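Local coordinates for transcriptional regulator KdgR (Pseudomonas aeruginosa, PDB 5Y6I), which probably binds DNA and regulates transcription as an IclR-family factor, with a helix-turn-helix domain and a C-terminal effector-binding-type domain, at residues Leu26-Glu31 with Ser39-His44; Arg196-Ile201 with Ala238-Pro243; Glu210-Pro215 with Glu246-Thr251. One frame throughout, in Å; residues are numbered along the deposited sequence.

Interaction 1 (Leu26-Glu31 with Ser39-His44); sequences LKALAE and SRLAEH
His44 meets both Ala28 and Glu31 between two helices. Ala28 CB lies in the plane of the imidazole at its edge, 3.8 Å from His44 CD2. On the same ring, NE2 donates a hydrogen bond to Glu31 OE2 at 3.2 Å, with an N-H...O angle of 146°. The ring and carboxylate planes are 72° apart, and the donor reaches OE2 from above the carboxylate plane. Leu41 fills the buried side. Its CD1 packs against the backbone between Ala28 and Leu29, 4.0 Å from Leu29 N. Its CD2 touches Leu29 CD1 at 4.1 Å.

The short segments have axes 9.6 Å apart at an angle of 119°. Helix 18-31 is thereby joined to helix 38-45 within the winged helix-turn-helix domain. Leu41 also touches Val52 and Leu56 of helix 49-61, and Leu29 touches Tyr74 and Leu76 of the wing strand 74-76. The contact thus pairs a leucine-alanine interior with a polar bond between two exposed residues. The nearby carboxylate would be expected to favour a protonated His44, though solvent probably weakens that effect.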
ATOM      1  N   LEU A  26      -6.149   3.964 -19.826  1.00 66.98           N
ATOM      2  CA  LEU A  26      -5.721   4.420 -18.512  1.00 65.03           C
ATOM      3  C   LEU A  26      -4.629   3.519 -17.967  1.00 68.02           C
ATOM      4  O   LEU A  26      -3.675   3.986 -17.331  1.00 68.23           O
ATOM      5  CB  LEU A  26      -6.918   4.466 -17.571  1.00 69.05           C
ATOM      6  CG  LEU A  26      -6.742   4.868 -16.111  1.00 72.34           C
ATOM      7  CD1 LEU A  26      -6.306   6.325 -15.966  1.00 75.45           C
ATOM      8  CD2 LEU A  26      -8.053   4.625 -15.363  1.00 70.36           C
ATOM      9  N   LYS A  27      -4.732   2.224 -18.245  1.00 64.56           N
ATOM     10  CA  LYS A  27      -3.743   1.285 -17.748  1.00 61.00           C
ATOM     11  C   LYS A  27      -2.395   1.519 -18.412  1.00 61.24           C
ATOM     12  O   LYS A  27      -1.344   1.345 -17.785  1.00 70.63           O
ATOM     13  CB  LYS A  27      -4.226  -0.152 -17.983  1.00 66.40           C
ATOM     14  CG  LYS A  27      -3.209  -1.223 -17.637  1.00 71.94           C
ATOM     15  CD  LYS A  27      -3.503  -2.547 -18.327  1.00 84.20           C
ATOM     16  CE  LYS A  27      -4.727  -3.228 -17.734  1.00 89.44           C
ATOM     17  NZ  LYS A  27      -4.881  -4.641 -18.196  1.00 92.80           N
ATOM     18  N   ALA A  28      -2.392   1.902 -19.676  1.00 55.80           N
ATOM     19  CA  ALA A  28      -1.108   2.130 -20.325  1.00 61.72           C
ATOM     20  C   ALA A  28      -0.533   3.505 -20.032  1.00 67.33           C
ATOM     21  O   ALA A  28       0.684   3.687 -20.131  1.00 72.06           O
ATOM     22  CB  ALA A  28      -1.236   1.966 -21.827  1.00 56.42           C
ATOM     23  N   LEU A  29      -1.382   4.478 -19.707  1.00 66.42           N
ATOM     24  CA  LEU A  29      -0.891   5.768 -19.246  1.00 65.36           C
ATOM     25  C   LEU A  29      -0.131   5.599 -17.934  1.00 65.35           C
ATOM     26  O   LEU A  29       0.993   6.092 -17.791  1.00 60.40           O
ATOM     27  CB  LEU A  29      -2.069   6.739 -19.110  1.00 59.98           C
ATOM     28  CG  LEU A  29      -1.902   8.241 -18.876  1.00 68.57           C
ATOM     29  CD1 LEU A  29      -1.418   8.961 -20.126  1.00 70.38           C
ATOM     30  CD2 LEU A  29      -3.217   8.858 -18.401  1.00 68.06           C
ATOM     31  N   ALA A  30      -0.707   4.849 -16.985  1.00 71.05           N
ATOM     32  CA  ALA A  30      -0.019   4.555 -15.728  1.00 67.76           C
ATOM     33  C   ALA A  30       1.307   3.841 -15.970  1.00 73.23           C
ATOM     34  O   ALA A  30       2.309   4.117 -15.299  1.00 78.55           O
ATOM     35  CB  ALA A  30      -0.918   3.705 -14.833  1.00 59.73           C
ATOM     36  N   GLU A  31       1.286   2.896 -16.888  1.00 74.42           N
ATOM     37  CA  GLU A  31       2.464   2.145 -17.239  1.00 74.36           C
ATOM     38  C   GLU A  31       3.518   3.039 -17.840  1.00 74.85           C
ATOM     39  O   GLU A  31       4.688   2.743 -17.770  1.00 69.62           O
ATOM     40  CB  GLU A  31       2.110   1.055 -18.239  1.00 79.64           C
ATOM     41  CG  GLU A  31       1.808  -0.283 -17.614  1.00 84.28           C
ATOM     42  CD  GLU A  31       1.477  -1.345 -18.630  1.00 95.75           C
ATOM     43  OE1 GLU A  31       0.311  -1.749 -18.698  1.00 98.56           O
ATOM     44  OE2 GLU A  31       2.385  -1.797 -19.351  1.00102.90           O
ATOM     45  N   SER A  39       2.042   9.335 -29.538  1.00 68.06           N
ATOM     46  CA  SER A  39       2.614   8.235 -30.312  1.00 77.37           C
ATOM     47  C   SER A  39       3.167   7.129 -29.422  1.00 87.21           C
ATOM     48  O   SER A  39       3.066   5.943 -29.762  1.00 89.49           O
ATOM     49  CB  SER A  39       3.716   8.757 -31.218  1.00 81.54           C
ATOM     50  OG  SER A  39       3.973   7.826 -32.244  1.00 92.73           O
ATOM     51  N   ARG A  40       3.805   7.497 -28.305  1.00 92.09           N
ATOM     52  CA  ARG A  40       4.290   6.483 -27.376  1.00 92.35           C
ATOM     53  C   ARG A  40       3.130   5.761 -26.714  1.00 81.07           C
ATOM     54  O   ARG A  40       3.208   4.550 -26.483  1.00 74.85           O
ATOM     55  CB  ARG A  40       5.210   7.118 -26.329  1.00100.68           C
ATOM     56  CG  ARG A  40       6.684   7.145 -26.722  1.00109.23           C
ATOM     57  CD  ARG A  40       7.275   5.729 -26.706  1.00118.87           C
ATOM     58  NE  ARG A  40       7.858   5.417 -25.404  1.00126.31           N
ATOM     59  CZ  ARG A  40       8.017   4.188 -24.922  1.00127.65           C
ATOM     60  NH1 ARG A  40       7.626   3.138 -25.634  1.00128.48           N
ATOM     61  NH2 ARG A  40       8.558   4.013 -23.727  1.00126.70           N
ATOM     62  N   LEU A  41       2.038   6.484 -26.457  1.00 71.12           N
ATOM     63  CA  LEU A  41       0.838   5.908 -25.853  1.00 66.39           C
ATOM     64  C   LEU A  41       0.168   4.898 -26.780  1.00 76.16           C
ATOM     65  O   LEU A  41      -0.106   3.756 -26.387  1.00 81.75           O
ATOM     66  CB  LEU A  41      -0.145   7.020 -25.512  1.00 56.78           C
ATOM     67  CG  LEU A  41      -1.279   6.706 -24.547  1.00 55.96           C
ATOM     68  CD1 LEU A  41      -0.751   5.918 -23.356  1.00 57.02           C
ATOM     69  CD2 LEU A  41      -1.918   7.992 -24.073  1.00 54.76           C
ATOM     70  N   ALA A  42      -0.149   5.319 -28.009  1.00 75.28           N
ATOM     71  CA  ALA A  42      -0.843   4.432 -28.934  1.00 73.86           C
ATOM     72  C   ALA A  42       0.018   3.228 -29.296  1.00 79.69           C
ATOM     73  O   ALA A  42      -0.509   2.137 -29.548  1.00 73.90           O
ATOM     74  CB  ALA A  42      -1.253   5.204 -30.186  1.00 72.15           C
ATOM     75  N   GLU A  43       1.342   3.401 -29.314  1.00 86.26           N
ATOM     76  CA  GLU A  43       2.232   2.274 -29.561  1.00 93.55           C
ATOM     77  C   GLU A  43       2.218   1.293 -28.393  1.00 93.77           C
ATOM     78  O   GLU A  43       2.408   0.087 -28.589  1.00 97.48           O
ATOM     79  CB  GLU A  43       3.643   2.791 -29.832  1.00102.05           C
ATOM     80  CG  GLU A  43       4.719   1.718 -29.942  1.00116.31           C
ATOM     81  CD  GLU A  43       6.036   2.282 -30.444  1.00128.59           C
ATOM     82  OE1 GLU A  43       6.167   2.472 -31.675  1.00133.15           O
ATOM     83  OE2 GLU A  43       6.931   2.551 -29.610  1.00134.55           O
ATOM     84  N   HIS A  44       1.983   1.780 -27.178  1.00 90.25           N
ATOM     85  CA  HIS A  44       1.922   0.878 -26.037  1.00 89.20           C
ATOM     86  C   HIS A  44       0.665   0.017 -26.095  1.00 89.73           C
ATOM     87  O   HIS A  44       0.748  -1.215 -26.124  1.00101.84           O
ATOM     88  CB  HIS A  44       1.991   1.670 -24.732  1.00 85.38           C
ATOM     89  CG  HIS A  44       2.710   0.949 -23.637  1.00 86.56           C
ATOM     90  ND1 HIS A  44       3.992   0.462 -23.785  1.00 92.23           N
ATOM     91  CD2 HIS A  44       2.323   0.620 -22.383  1.00 77.93           C
ATOM     92  CE1 HIS A  44       4.367  -0.129 -22.666  1.00 91.57           C
ATOM     93  NE2 HIS A  44       3.374  -0.044 -21.799  1.00 81.56           N
TER

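Interaction 2 (Arg196-Ile201 with Ala238-Pro243); sequences RGLHAI and AEEQGP
Glu240 lays its side chain across Leu198 and Ala200 and ends at Arg196. Its CG is 3.6 Å from Ala200 CB and 3.7 Å from Leu198 CD2. Beyond CG the chain is extended (chi2 179°), which carries the carboxylate past these two apolar groups. There it forms a salt bridge with Arg196, with NH1 2.7 Å from Glu240 OE1. Both carboxylate oxygens gather at this one nitrogen, with the two planes 17° apart, so the bridge is not a paired two-nitrogen one. His199 ND1 lies in the guanidinium plane at its edge.

The residues of 196-201 lead from the end of helix 183-196 into strand 199-202. This is an outermost strand, within this chain, of the five-stranded antiparallel sheet of the IclR C-terminal domain, which belongs to the GAF clan. The other partner is the loop between strand 223-232 and helix 244-258. Ala238 O sits against Ala200 CB. Within the loop, Gly242 N bonds to Glu239 O at 3.0 Å, closing a beta turn with Glu240 and Gln241 at its two central positions. The bond from CA to CB of His199 points away from this loop. Its ring packs on Leu189 and Ile193 of helix 183-196, yet ND1 still comes close to Glu240 OE1 without a hydrogen bond.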
ATOM      1  N   ARG A 196      17.419 -16.434  -3.240  1.00 86.44           N
ATOM      2  CA  ARG A 196      16.643 -17.621  -3.583  1.00 84.56           C
ATOM      3  C   ARG A 196      15.145 -17.432  -3.432  1.00 80.46           C
ATOM      4  O   ARG A 196      14.379 -18.178  -4.049  1.00 80.89           O
ATOM      5  CB  ARG A 196      17.075 -18.814  -2.711  1.00 82.28           C
ATOM      6  CG  ARG A 196      18.520 -19.212  -2.880  1.00 90.18           C
ATOM      7  CD  ARG A 196      18.875 -20.458  -2.065  1.00 99.08           C
ATOM      8  NE  ARG A 196      19.691 -20.152  -0.889  1.00101.95           N
ATOM      9  CZ  ARG A 196      19.275 -20.264   0.373  1.00100.47           C
ATOM     10  NH1 ARG A 196      18.042 -20.692   0.649  1.00 93.00           N
ATOM     11  NH2 ARG A 196      20.107 -19.963   1.367  1.00104.69           N
ATOM     12  N   GLY A 197      14.707 -16.491  -2.604  1.00 78.78           N
ATOM     13  CA  GLY A 197      13.302 -16.175  -2.503  1.00 80.03           C
ATOM     14  C   GLY A 197      12.461 -17.099  -1.646  1.00 78.83           C
ATOM     15  O   GLY A 197      11.259 -16.831  -1.479  1.00 76.09           O
ATOM     16  N   LEU A 198      13.030 -18.171  -1.103  1.00 83.37           N
ATOM     17  CA  LEU A 198      12.332 -19.000  -0.122  1.00 82.26           C
ATOM     18  C   LEU A 198      13.367 -19.602   0.818  1.00 87.04           C
ATOM     19  O   LEU A 198      14.575 -19.375   0.675  1.00 88.63           O
ATOM     20  CB  LEU A 198      11.470 -20.097  -0.778  1.00 78.76           C
ATOM     21  CG  LEU A 198      11.962 -21.143  -1.796  1.00 84.79           C
ATOM     22  CD1 LEU A 198      12.342 -20.526  -3.104  1.00 92.20           C
ATOM     23  CD2 LEU A 198      13.115 -21.988  -1.283  1.00 91.72           C
ATOM     24  N   HIS A 199      12.889 -20.402   1.769  1.00 88.78           N
ATOM     25  CA  HIS A 199      13.796 -21.078   2.686  1.00 86.04           C
ATOM     26  C   HIS A 199      13.196 -22.386   3.176  1.00 91.49           C
ATOM     27  O   HIS A 199      12.016 -22.447   3.527  1.00 85.68           O
ATOM     28  CB  HIS A 199      14.135 -20.210   3.894  1.00 75.75           C
ATOM     29  CG  HIS A 199      15.299 -20.723   4.667  1.00 72.85           C
ATOM     30  ND1 HIS A 199      16.564 -20.791   4.127  1.00 77.03           N
ATOM     31  CD2 HIS A 199      15.382 -21.260   5.909  1.00 70.58           C
ATOM     32  CE1 HIS A 199      17.385 -21.322   5.019  1.00 79.38           C
ATOM     33  NE2 HIS A 199      16.692 -21.620   6.106  1.00 71.12           N
ATOM     34  N   ALA A 200      14.038 -23.418   3.220  1.00 99.49           N
ATOM     35  CA  ALA A 200      13.701 -24.732   3.747  1.00105.56           C
ATOM     36  C   ALA A 200      14.394 -24.967   5.087  1.00107.14           C
ATOM     37  O   ALA A 200      15.504 -24.481   5.321  1.00116.82           O
ATOM     38  CB  ALA A 200      14.114 -25.831   2.764  1.00109.35           C
ATOM     39  N   ILE A 201      13.724 -25.710   5.972  1.00 98.90           N
ATOM     40  CA  ILE A 201      14.303 -26.131   7.246  1.00 96.23           C
ATOM     41  C   ILE A 201      13.970 -27.597   7.486  1.00 95.31           C
ATOM     42  O   ILE A 201      12.838 -28.044   7.259  1.00 85.54           O
ATOM     43  CB  ILE A 201      13.823 -25.288   8.449  1.00 96.94           C
ATOM     44  CG1 ILE A 201      12.346 -25.580   8.777  1.00 98.90           C
ATOM     45  CG2 ILE A 201      14.105 -23.809   8.214  1.00 92.75           C
ATOM     46  CD1 ILE A 201      11.931 -25.255  10.209  1.00 98.72           C
ATOM     47  N   ALA A 238      11.355 -31.330   1.975  1.00116.82           N
ATOM     48  CA  ALA A 238      11.374 -29.866   1.936  1.00118.32           C
ATOM     49  C   ALA A 238      12.663 -29.381   1.276  1.00123.85           C
ATOM     50  O   ALA A 238      13.555 -28.815   1.907  1.00128.03           O
ATOM     51  CB  ALA A 238      11.219 -29.290   3.336  1.00116.70           C
ATOM     52  N   GLU A 239      12.747 -29.617  -0.030  1.00125.05           N
ATOM     53  CA  GLU A 239      13.904 -29.222  -0.818  1.00126.88           C
ATOM     54  C   GLU A 239      13.607 -27.923  -1.555  1.00125.16           C
ATOM     55  O   GLU A 239      12.557 -27.792  -2.193  1.00122.82           O
ATOM     56  CB  GLU A 239      14.306 -30.328  -1.794  1.00126.69           C
ATOM     57  CG  GLU A 239      15.370 -31.243  -1.215  1.00128.39           C
ATOM     58  CD  GLU A 239      15.798 -32.336  -2.166  1.00133.09           C
ATOM     59  OE1 GLU A 239      15.469 -33.517  -1.913  1.00133.33           O
ATOM     60  OE2 GLU A 239      16.472 -32.014  -3.165  1.00136.16           O
ATOM     61  N   GLU A 240      14.541 -26.969  -1.464  1.00126.02           N
ATOM     62  CA  GLU A 240      14.349 -25.622  -1.996  1.00125.42           C
ATOM     63  C   GLU A 240      14.108 -25.599  -3.501  1.00122.63           C
ATOM     64  O   GLU A 240      13.765 -24.539  -4.035  1.00121.30           O
ATOM     65  CB  GLU A 240      15.559 -24.734  -1.650  1.00127.78           C
ATOM     66  CG  GLU A 240      15.679 -24.386  -0.164  1.00127.31           C
ATOM     67  CD  GLU A 240      16.884 -23.519   0.171  1.00129.05           C
ATOM     68  OE1 GLU A 240      17.036 -23.147   1.357  1.00128.24           O
ATOM     69  OE2 GLU A 240      17.686 -23.213  -0.738  1.00130.07           O
ATOM     70  N   GLN A 241      14.264 -26.732  -4.196  1.00120.55           N
ATOM     71  CA  GLN A 241      13.983 -26.770  -5.625  1.00116.49           C
ATOM     72  C   GLN A 241      13.211 -28.033  -6.012  1.00112.95           C
ATOM     73  O   GLN A 241      13.404 -28.575  -7.105  1.00111.33           O
ATOM     74  CB  GLN A 241      15.277 -26.659  -6.429  1.00117.42           C
ATOM     75  CG  GLN A 241      15.078 -26.184  -7.855  1.00117.07           C
ATOM     76  CD  GLN A 241      16.387 -25.852  -8.531  1.00120.41           C
ATOM     77  OE1 GLN A 241      17.122 -26.742  -8.975  1.00120.93           O
ATOM     78  NE2 GLN A 241      16.692 -24.563  -8.612  1.00121.15           N
ATOM     79  N   GLY A 242      12.328 -28.508  -5.140  1.00109.61           N
ATOM     80  CA  GLY A 242      11.523 -29.665  -5.440  1.00107.89           C
ATOM     81  C   GLY A 242      10.089 -29.259  -5.667  1.00106.03           C
ATOM     82  O   GLY A 242       9.584 -28.364  -4.991  1.00104.84           O
ATOM     83  N   PRO A 243       9.391 -29.933  -6.617  1.00104.51           N
ATOM     84  CA  PRO A 243       8.049 -29.499  -7.036  1.00 92.62           C
ATOM     85  C   PRO A 243       7.143 -28.855  -5.984  1.00 85.75           C
ATOM     86  O   PRO A 243       6.210 -28.141  -6.364  1.00 90.72           O
ATOM     87  CB  PRO A 243       7.455 -30.792  -7.588  1.00 94.08           C
ATOM     88  CG  PRO A 243       8.639 -31.454  -8.238  1.00 96.53           C
ATOM     89  CD  PRO A 243       9.857 -31.076  -7.422  1.00103.50           C
TER

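Interaction 3 (Glu210-Pro215 with Glu246-Thr251); sequences EALSAP and ERLLAT
Leu248 sets one methyl on Leu212 and its branch point on Ala214. Its CD2 is 3.5 Å from Leu212 CD2 and 3.6 Å from Leu212 CG. With chi1 at 177°, its CG stands anti to the backbone N, and there it lies 3.9 Å from Ala214 CB. Leu248 CD2 also reaches the strand backbone, 3.8 Å from Ser213 N. Leu249 brings a methyl to the same alanine, with CD2 4.0 Å from Ala214 CB. The side-chain contacts between the segments are all apolar.

The helix segment runs 25° from the direction of the strand segment, with axes 8.6 Å apart. This is helix-on-sheet packing in the GAF-like C-terminal domain, where helix 244-258 covers one face of the antiparallel sheet. Leu212 and Ala214 point their side chains to that face. Ser213, between them, points to the other, where its OG bonds to Ser150 OG and helix 150-158 packs.

Further out, Leu248 also touches Leu227 of the adjacent strand 223-232 and Leu104 of helix 93-108. Leu198 packs on both Ala214 and Leu249. Within the helix, the turn that carries Leu248 and Leu249 is bonded at Arg247 O. This oxygen accepts from Thr251 N at 2.9 Å and Thr251 OG1 at 2.8 Å, from opposite faces of its plane.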
ATOM      1  N   GLU A 210       9.630 -30.984   8.538  1.00 89.53           N
ATOM      2  CA  GLU A 210      10.283 -30.148   7.547  1.00 94.88           C
ATOM      3  C   GLU A 210       9.310 -29.082   7.062  1.00100.13           C
ATOM      4  O   GLU A 210       8.145 -29.380   6.766  1.00102.90           O
ATOM      5  CB  GLU A 210      10.801 -30.997   6.385  1.00 97.61           C
ATOM      6  CG  GLU A 210      12.158 -31.653   6.640  1.00112.81           C
ATOM      7  CD  GLU A 210      12.154 -32.618   7.808  1.00130.45           C
ATOM      8  OE1 GLU A 210      11.058 -33.070   8.194  1.00134.95           O
ATOM      9  OE2 GLU A 210      13.248 -32.936   8.340  1.00138.69           O
ATOM     10  N   ALA A 211       9.782 -27.841   6.997  1.00 96.80           N
ATOM     11  CA  ALA A 211       8.969 -26.726   6.546  1.00 85.85           C
ATOM     12  C   ALA A 211       9.597 -26.083   5.319  1.00 89.88           C
ATOM     13  O   ALA A 211      10.745 -26.344   4.955  1.00 96.75           O
ATOM     14  CB  ALA A 211       8.779 -25.683   7.656  1.00 78.84           C
ATOM     15  N   LEU A 212       8.803 -25.241   4.672  1.00 85.83           N
ATOM     16  CA  LEU A 212       9.226 -24.497   3.500  1.00 78.01           C
ATOM     17  C   LEU A 212       8.461 -23.188   3.540  1.00 76.69           C
ATOM     18  O   LEU A 212       7.275 -23.182   3.878  1.00 73.61           O
ATOM     19  CB  LEU A 212       8.932 -25.266   2.216  1.00 77.34           C
ATOM     20  CG  LEU A 212       9.629 -24.834   0.934  1.00 82.53           C
ATOM     21  CD1 LEU A 212      11.065 -25.331   0.950  1.00 93.36           C
ATOM     22  CD2 LEU A 212       8.881 -25.357  -0.288  1.00 77.39           C
ATOM     23  N   SER A 213       9.145 -22.089   3.222  1.00 78.83           N
ATOM     24  CA  SER A 213       8.609 -20.756   3.455  1.00 72.23           C
ATOM     25  C   SER A 213       9.016 -19.800   2.349  1.00 73.60           C
ATOM     26  O   SER A 213      10.181 -19.778   1.936  1.00 72.76           O
ATOM     27  CB  SER A 213       9.108 -20.191   4.778  1.00 72.94           C
ATOM     28  OG  SER A 213       8.804 -21.066   5.834  1.00 81.61           O
ATOM     29  N   ALA A 214       8.063 -18.966   1.932  1.00 70.61           N
ATOM     30  CA  ALA A 214       8.266 -17.909   0.960  1.00 68.46           C
ATOM     31  C   ALA A 214       7.494 -16.676   1.399  1.00 65.59           C
ATOM     32  O   ALA A 214       6.475 -16.788   2.094  1.00 60.50           O
ATOM     33  CB  ALA A 214       7.802 -18.321  -0.442  1.00 77.18           C
ATOM     34  N   PRO A 215       7.958 -15.493   1.018  1.00 61.30           N
ATOM     35  CA  PRO A 215       7.293 -14.257   1.428  1.00 60.51           C
ATOM     36  C   PRO A 215       6.265 -13.760   0.421  1.00 62.14           C
ATOM     37  O   PRO A 215       6.361 -14.006  -0.789  1.00 60.50           O
ATOM     38  CB  PRO A 215       8.455 -13.260   1.524  1.00 72.31           C
ATOM     39  CG  PRO A 215       9.415 -13.741   0.451  1.00 73.81           C
ATOM     40  CD  PRO A 215       9.308 -15.255   0.476  1.00 67.19           C
ATOM     41  N   GLU A 246       8.240 -24.784  -6.233  1.00 98.19           N
ATOM     42  CA  GLU A 246       7.582 -24.059  -7.322  1.00105.69           C
ATOM     43  C   GLU A 246       6.107 -23.815  -7.025  1.00101.71           C
ATOM     44  O   GLU A 246       5.625 -22.687  -7.167  1.00103.81           O
ATOM     45  CB  GLU A 246       7.736 -24.838  -8.637  1.00119.24           C
ATOM     46  CG  GLU A 246       9.139 -25.479  -8.906  1.00134.55           C
ATOM     47  CD  GLU A 246       9.473 -26.663  -7.984  1.00147.73           C
ATOM     48  OE1 GLU A 246      10.312 -27.536  -8.325  1.00154.04           O
ATOM     49  OE2 GLU A 246       8.898 -26.708  -6.883  1.00149.83           O
ATOM     50  N   ARG A 247       5.369 -24.856  -6.631  1.00 95.74           N
ATOM     51  CA  ARG A 247       3.989 -24.644  -6.208  1.00 85.78           C
ATOM     52  C   ARG A 247       3.923 -23.554  -5.153  1.00 78.42           C
ATOM     53  O   ARG A 247       3.083 -22.647  -5.234  1.00 79.45           O
ATOM     54  CB  ARG A 247       3.385 -25.944  -5.672  1.00 87.20           C
ATOM     55  CG  ARG A 247       3.315 -27.063  -6.684  1.00 91.55           C
ATOM     56  CD  ARG A 247       2.624 -26.602  -7.946  1.00 98.88           C
ATOM     57  NE  ARG A 247       2.278 -27.714  -8.831  1.00105.43           N
ATOM     58  CZ  ARG A 247       1.486 -27.580  -9.887  1.00104.84           C
ATOM     59  NH1 ARG A 247       0.971 -26.389 -10.159  1.00104.46           N
ATOM     60  NH2 ARG A 247       1.200 -28.622 -10.659  1.00105.11           N
ATOM     61  N   LEU A 248       4.843 -23.599  -4.181  1.00 69.26           N
ATOM     62  CA  LEU A 248       4.886 -22.579  -3.136  1.00 66.20           C
ATOM     63  C   LEU A 248       5.098 -21.200  -3.728  1.00 70.67           C
ATOM     64  O   LEU A 248       4.377 -20.249  -3.395  1.00 68.00           O
ATOM     65  CB  LEU A 248       5.999 -22.887  -2.136  1.00 68.22           C
ATOM     66  CG  LEU A 248       6.179 -21.824  -1.042  1.00 69.59           C
ATOM     67  CD1 LEU A 248       4.884 -21.478  -0.304  1.00 69.04           C
ATOM     68  CD2 LEU A 248       7.246 -22.267  -0.071  1.00 70.16           C
ATOM     69  N   LEU A 249       6.088 -21.078  -4.620  1.00 73.60           N
ATOM     70  CA  LEU A 249       6.416 -19.787  -5.217  1.00 72.25           C
ATOM     71  C   LEU A 249       5.314 -19.314  -6.160  1.00 72.53           C
ATOM     72  O   LEU A 249       4.887 -18.155  -6.097  1.00 73.36           O
ATOM     73  CB  LEU A 249       7.766 -19.869  -5.934  1.00 73.99           C
ATOM     74  CG  LEU A 249       9.014 -19.951  -5.023  1.00 76.12           C
ATOM     75  CD1 LEU A 249      10.318 -20.151  -5.804  1.00 68.52           C
ATOM     76  CD2 LEU A 249       9.112 -18.706  -4.151  1.00 78.58           C
ATOM     77  N   ALA A 250       4.839 -20.199  -7.041  1.00 68.16           N
ATOM     78  CA  ALA A 250       3.705 -19.858  -7.892  1.00 62.01           C
ATOM     79  C   ALA A 250       2.543 -19.312  -7.071  1.00 66.36           C
ATOM     80  O   ALA A 250       1.933 -18.295  -7.436  1.00 69.61           O
ATOM     81  CB  ALA A 250       3.265 -21.081  -8.688  1.00 59.57           C
ATOM     82  N   THR A 251       2.231 -19.963  -5.947  1.00 63.40           N
ATOM     83  CA  THR A 251       1.174 -19.461  -5.073  1.00 58.54           C
ATOM     84  C   THR A 251       1.523 -18.078  -4.535  1.00 67.08           C
ATOM     85  O   THR A 251       0.702 -17.157  -4.580  1.00 71.26           O
ATOM     86  CB  THR A 251       0.945 -20.419  -3.906  1.00 59.19           C
ATOM     87  OG1 THR A 251       0.618 -21.724  -4.396  1.00 67.24           O
ATOM     88  CG2 THR A 251      -0.181 -19.914  -3.030  1.00 58.55           C
TER

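Interactions 2 and 3 belong to one sheet in the C-terminal domain, with centres about 7 Å apart. Their strands, 199-202 and 209-217, are neighbours joined by the bonds His199 N to Ser213 O and Ile201 O to Ala211 N. Interaction 3 packs a helix on the sheet through apolar side chains. Interaction 2 is at an outermost strand and pairs buried apolar contacts with a salt bridge between partly exposed residues. Interaction 1 is separate. It joins helix to helix in the helix-turn-helix domain, which probably binds DNA, with its centre about 38 Å from that of interaction 2. It has its polar bond at the exposed edge, as interaction 2 has its bridge, whereas interaction 3 has none.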